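Local coordinates for protein cysteine synthase (Fusobacterium nucleatum subsp. nucleatum, PDB 5Z5C) that uses pyridoxal 5'-phosphate as cofactor and produces hydrogen sulfide, probably by breaking down L-cysteine, and may also have cysteine synthase activity, at residues B[150-155]-B[187-192]; B[282-287]-B[295-300]. All blocks are in the same frame, centred on the assembly; numbering follows the deposited sequence.

Contact 1: residues B[150-155]-B[187-192]. With PLP (pyridoxal-5'-phosphate), chain G.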
loop_
_atom_site.group_PDB
_atom_site.type_symbol
_atom_site.label_atom_id
_atom_site.label_comp_id
_atom_site.label_asym_id
_atom_site.label_seq_id
_atom_site.Cartn_x
_atom_site.Cartn_y
_atom_site.Cartn_z
ATOM N N SER B 150 -1.066 19.856 14.288
ATOM C CA SER B 150 0.054 20.234 15.171
ATOM C C SER B 150 0.899 19.001 15.528
ATOM O O SER B 150 1.224 18.751 16.689
ATOM C CB SER B 150 -0.459 20.933 16.443
ATOM O OG SER B 150 -1.413 21.921 16.103
ATOM N N GLN B 151 1.242 18.257 14.476
ATOM C CA GLN B 151 1.756 16.894 14.564
ATOM C C GLN B 151 2.960 16.829 15.493
ATOM O O GLN B 151 3.047 15.913 16.279
ATOM C CB GLN B 151 2.110 16.342 13.161
ATOM C CG GLN B 151 3.215 17.128 12.424
ATOM C CD GLN B 151 3.582 16.550 11.075
ATOM O OE1 GLN B 151 3.777 15.331 10.935
ATOM N NE2 GLN B 151 3.666 17.430 10.060
ATOM N N PHE B 152 3.840 17.828 15.401
ATOM C CA PHE B 152 5.055 17.897 16.213
ATOM C C PHE B 152 4.845 18.187 17.728
ATOM O O PHE B 152 5.767 17.986 18.518
ATOM C CB PHE B 152 6.039 18.912 15.599
ATOM C CG PHE B 152 6.668 18.447 14.308
ATOM C CD1 PHE B 152 7.636 17.445 14.309
ATOM C CD2 PHE B 152 6.315 19.023 13.101
ATOM C CE1 PHE B 152 8.222 17.007 13.123
ATOM C CE2 PHE B 152 6.894 18.594 11.918
ATOM C CZ PHE B 152 7.847 17.580 11.928
ATOM N N SER B 153 3.651 18.638 18.122
ATOM C CA SER B 153 3.327 18.919 19.537
ATOM C C SER B 153 2.038 18.279 20.064
ATOM O O SER B 153 1.795 18.338 21.257
ATOM C CB SER B 153 3.207 20.445 19.730
ATOM O OG SER B 153 2.288 21.013 18.813
ATOM N N ASN B 154 1.206 17.687 19.204
ATOM C CA ASN B 154 -0.145 17.273 19.606
ATOM C C ASN B 154 -0.078 15.897 20.311
ATOM O O ASN B 154 0.403 14.919 19.742
ATOM C CB ASN B 154 -1.079 17.265 18.357
ATOM C CG ASN B 154 -2.534 17.003 18.695
ATOM O OD1 ASN B 154 -2.861 16.548 19.793
ATOM N ND2 ASN B 154 -3.432 17.290 17.734
ATOM N N LEU B 155 -0.546 15.836 21.563
ATOM C CA LEU B 155 -0.603 14.571 22.324
ATOM C C LEU B 155 -1.461 13.455 21.713
ATOM O O LEU B 155 -1.232 12.269 21.976
ATOM C CB LEU B 155 -1.064 14.839 23.772
ATOM C CG LEU B 155 0.007 15.394 24.740
ATOM C CD1 LEU B 155 -0.554 15.548 26.153
ATOM C CD2 LEU B 155 1.248 14.508 24.762
ATOM N N VAL B 187 12.624 8.874 14.918
ATOM C CA VAL B 187 11.781 9.964 15.381
ATOM C C VAL B 187 11.642 10.992 14.281
ATOM O O VAL B 187 12.622 11.528 13.794
ATOM C CB VAL B 187 12.362 10.619 16.651
ATOM C CG1 VAL B 187 11.718 11.945 16.940
ATOM C CG2 VAL B 187 12.176 9.676 17.818
ATOM N N GLY B 188 10.396 11.221 13.860
ATOM C CA GLY B 188 10.001 12.380 13.084
ATOM C C GLY B 188 9.249 13.349 13.970
ATOM O O GLY B 188 9.831 14.311 14.491
ATOM N N THR B 189 7.962 13.097 14.170
ATOM C CA THR B 189 7.209 13.776 15.224
ATOM C C THR B 189 7.537 13.207 16.620
ATOM O O THR B 189 7.386 13.896 17.623
ATOM C CB THR B 189 5.683 13.699 14.998
ATOM O OG1 THR B 189 5.217 12.360 15.190
ATOM C CG2 THR B 189 5.308 14.182 13.578
ATOM N N GLY B 190 7.968 11.955 16.673
ATOM C CA GLY B 190 8.177 11.268 17.920
ATOM C C GLY B 190 6.960 10.536 18.425
ATOM O O GLY B 190 7.042 9.829 19.425
ATOM N N GLY B 191 5.851 10.630 17.694
ATOM C CA GLY B 191 4.618 10.029 18.157
ATOM C C GLY B 191 4.746 8.526 18.253
ATOM O O GLY B 191 4.189 7.923 19.156
ATOM N N THR B 192 5.485 7.922 17.331
ATOM C CA THR B 192 5.653 6.480 17.326
ATOM C C THR B 192 6.430 5.963 18.551
ATOM O O THR B 192 5.951 5.093 19.299
ATOM C CB THR B 192 6.307 6.021 15.994
ATOM O OG1 THR B 192 5.397 6.309 14.928
ATOM C CG2 THR B 192 6.634 4.512 16.033
HETATM N N1 PLP G . 9.311 6.950 8.831
HETATM C C2 PLP G . 8.448 7.451 7.918
HETATM C C2A PLP G . 8.404 6.946 6.503
HETATM C C3 PLP G . 7.519 8.521 8.321
HETATM O O3 PLP G . 6.648 9.052 7.439
HETATM C C4 PLP G . 7.571 9.023 9.708
HETATM C C4A PLP G . 6.660 10.103 10.146
HETATM C C5 PLP G . 8.554 8.397 10.614
HETATM C C6 PLP G . 9.377 7.391 10.112
HETATM C C5A PLP G . 8.647 8.876 12.049
HETATM O O4P PLP G . 7.453 8.628 12.808
HETATM P P PLP G . 6.931 9.639 13.953
HETATM O O1P PLP G . 6.495 10.872 13.215
HETATM O O2P PLP G . 5.841 8.869 14.656
HETATM O O3P PLP G . 8.150 9.819 14.836
#
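T189 OG1 has three polar partners: it donates to PLP O1P (2.8 Å), accepts from G191 N to close an ST turn, and is hydrogen-bonded to the ND2 of N157. This hydroxyl lies between the backbone N and the carbonyl carbon of T189 (chi1 70°), which puts CG2 anti to the carbonyl carbon, facing the 150-155 loop. There the Q151 and T189 side chains cross at about a right angle, with Q151 OE1 3.3 Å from T189 CG2. OE1 is itself hydrogen-bonded to T81 OG1, so the amide stays anchored beside a methyl. The same methyl lies 4.0 Å above one face of the F152 ring, offset toward the rim, while G188 O meets the ring edge in plane, 3.4 Å from F152 CE1. The backbone N atoms of G188 and G190 both hydrogen-bond to PLP O3P, and T192 OG1 reaches PLP O2P at 2.6 Å. Glycine suits both positions: G188 has no side chain to crowd PLP C5A, and at the positive phi of G190 (90°) one would jam against T189 O. The 187-192 segment thus forms a phosphate-binding loop linking strand 182-186 to helix 191-196, flanked by the turn that leads into helix 155-163.

Contact 2: residues B[282-287]-B[295-300]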
loop_
_atom_site.group_PDB
_atom_site.type_symbol
_atom_site.label_atom_id
_atom_site.label_comp_id
_atom_site.label_asym_id
_atom_site.label_seq_id
_atom_site.Cartn_x
_atom_site.Cartn_y
_atom_site.Cartn_z
ATOM N N ILE B 282 18.355 -1.694 11.412
ATOM C CA ILE B 282 19.732 -1.514 11.868
ATOM C C ILE B 282 19.679 -1.073 13.316
ATOM O O ILE B 282 20.372 -1.634 14.157
ATOM C CB ILE B 282 20.512 -0.462 11.032
ATOM C CG1 ILE B 282 20.829 -0.951 9.600
ATOM C CG2 ILE B 282 21.746 -0.035 11.768
ATOM C CD1 ILE B 282 21.425 -2.343 9.507
ATOM N N GLY B 283 18.823 -0.089 13.601
ATOM C CA GLY B 283 18.536 0.352 14.962
ATOM C C GLY B 283 18.281 -0.765 15.931
ATOM O O GLY B 283 18.934 -0.867 16.984
ATOM N N ALA B 284 17.345 -1.623 15.576
ATOM C CA ALA B 284 16.949 -2.706 16.427
ATOM C C ALA B 284 18.106 -3.712 16.680
ATOM O O ALA B 284 18.159 -4.358 17.743
ATOM C CB ALA B 284 15.782 -3.427 15.770
ATOM N N LEU B 285 18.958 -3.904 15.670
ATOM C CA LEU B 285 20.108 -4.796 15.790
ATOM C C LEU B 285 21.169 -4.217 16.737
ATOM O O LEU B 285 21.742 -4.933 17.582
ATOM C CB LEU B 285 20.751 -5.064 14.448
ATOM C CG LEU B 285 22.015 -5.945 14.443
ATOM C CD1 LEU B 285 21.765 -7.270 15.154
ATOM C CD2 LEU B 285 22.465 -6.180 13.024
ATOM N N MET B 286 21.413 -2.923 16.594
ATOM C CA MET B 286 22.256 -2.207 17.558
ATOM C C MET B 286 21.772 -2.475 18.988
ATOM O O MET B 286 22.595 -2.845 19.837
ATOM C CB MET B 286 22.255 -0.702 17.260
ATOM C CG MET B 286 22.994 -0.356 15.983
ATOM S SD MET B 286 22.849 1.367 15.557
ATOM C CE MET B 286 24.065 1.505 14.251
ATOM N N LEU B 287 20.460 -2.325 19.234
ATOM C CA LEU B 287 19.934 -2.494 20.581
ATOM C C LEU B 287 20.084 -3.916 21.033
ATOM O O LEU B 287 20.509 -4.160 22.165
ATOM C CB LEU B 287 18.488 -2.041 20.712
ATOM C CG LEU B 287 17.893 -2.108 22.136
ATOM C CD1 LEU B 287 18.664 -1.207 23.081
ATOM C CD2 LEU B 287 16.423 -1.710 22.126
ATOM N N SER B 295 18.031 -11.419 22.934
ATOM C CA SER B 295 17.006 -10.511 23.418
ATOM C C SER B 295 15.911 -10.270 22.325
ATOM O O SER B 295 16.166 -10.367 21.097
ATOM C CB SER B 295 17.633 -9.180 23.831
ATOM O OG SER B 295 18.219 -8.550 22.702
ATOM N N VAL B 296 14.702 -9.984 22.794
ATOM C CA VAL B 296 13.539 -9.847 21.940
ATOM C C VAL B 296 13.305 -8.368 21.684
ATOM O O VAL B 296 13.000 -7.565 22.586
ATOM C CB VAL B 296 12.299 -10.521 22.576
ATOM C CG1 VAL B 296 10.997 -10.224 21.792
ATOM C CG2 VAL B 296 12.550 -12.044 22.666
ATOM N N ILE B 297 13.548 -7.984 20.442
ATOM C CA ILE B 297 13.535 -6.568 20.051
ATOM C C ILE B 297 12.491 -6.375 18.942
ATOM O O ILE B 297 12.411 -7.169 17.992
ATOM C CB ILE B 297 14.907 -6.120 19.543
ATOM C CG1 ILE B 297 16.027 -6.530 20.509
ATOM C CG2 ILE B 297 14.894 -4.626 19.240
ATOM C CD1 ILE B 297 16.016 -5.775 21.800
ATOM N N VAL B 298 11.666 -5.347 19.106
ATOM C CA VAL B 298 10.582 -4.993 18.173
ATOM C C VAL B 298 10.878 -3.669 17.485
ATOM O O VAL B 298 11.407 -2.730 18.089
ATOM C CB VAL B 298 9.246 -4.886 18.905
ATOM C CG1 VAL B 298 8.119 -4.654 17.901
ATOM C CG2 VAL B 298 8.995 -6.161 19.669
ATOM N N THR B 299 10.545 -3.582 16.211
ATOM C CA THR B 299 10.495 -2.285 15.587
ATOM C C THR B 299 9.294 -2.173 14.604
ATOM O O THR B 299 8.419 -3.015 14.629
ATOM C CB THR B 299 11.854 -1.953 14.982
ATOM O OG1 THR B 299 11.849 -0.603 14.551
ATOM C CG2 THR B 299 12.242 -2.918 13.844
ATOM N N VAL B 300 9.264 -1.118 13.810
ATOM C CA VAL B 300 8.248 -0.904 12.793
ATOM C C VAL B 300 8.876 -0.519 11.456
ATOM O O VAL B 300 9.953 0.078 11.409
ATOM C CB VAL B 300 7.194 0.180 13.197
ATOM C CG1 VAL B 300 6.586 -0.122 14.569
ATOM C CG2 VAL B 300 7.812 1.565 13.177
#
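Helix 275-288 and the strand at 297-298 come together with A284 CA 6.3 Å from I297 CA, and no hydrogen bond joins segments 282-287 and 295-300. This is a helix packed against the outermost strand of the parallel sheet 252-254, 210-214, 182-186, 297-298, an alpha/beta arrangement as expected for the fold type II family of PLP enzymes, and the contact is made by apolar groups. Alanine suits the point of nearest approach, since its single methyl lets the strand come close: A284 CB is 3.8 Å from I297 CG2, and the same I297 methyl lies 3.6 Å from A284 O. Along 297-299 the side chains alternate: I297 and T299 point toward the helix, whereas V298 points away and packs on F183. Threonine fits its place because its two branches differ: the methyl CG2 rests 4.1 Å from A284 CB, while the hydroxyl OG1, anti to the backbone N (chi1 -171°), is hydrogen-bonded to V184 O in the adjoining strand 182-186. I36 of strand 33-37 touches A284, I297 and T299 alike, adding another apolar partner to the cluster. One helical turn beyond A284, L287 provides the length needed to meet CD1, at the end of the CG1 branch of I297. The L287 and I297 side chains cross at a slant, and I297 CD1 sits 4.1 Å from both L287 CG and L287 CD2.

Overall arrangement
From the N terminus, the chain first reaches 150-155, passes through helices 155-163 and 165-172 and strand 182-186, and returns at 187-192, so that contact 1 closes a loop of 31 intervening residues. Strands 210-214 and 252-254 follow before helix 275-288, and contact 2 then closes a much shorter loop of seven residues. The two are in series, neither nested nor crossed, with centres about 21 Å apart. Strand 182-186 connects them: it runs into the phosphate loop of contact 1 and lies parallel to strand 297-298 of contact 2. Their ends also pack together directly, T192 CG2 being 4.3 Å from V300 CG2.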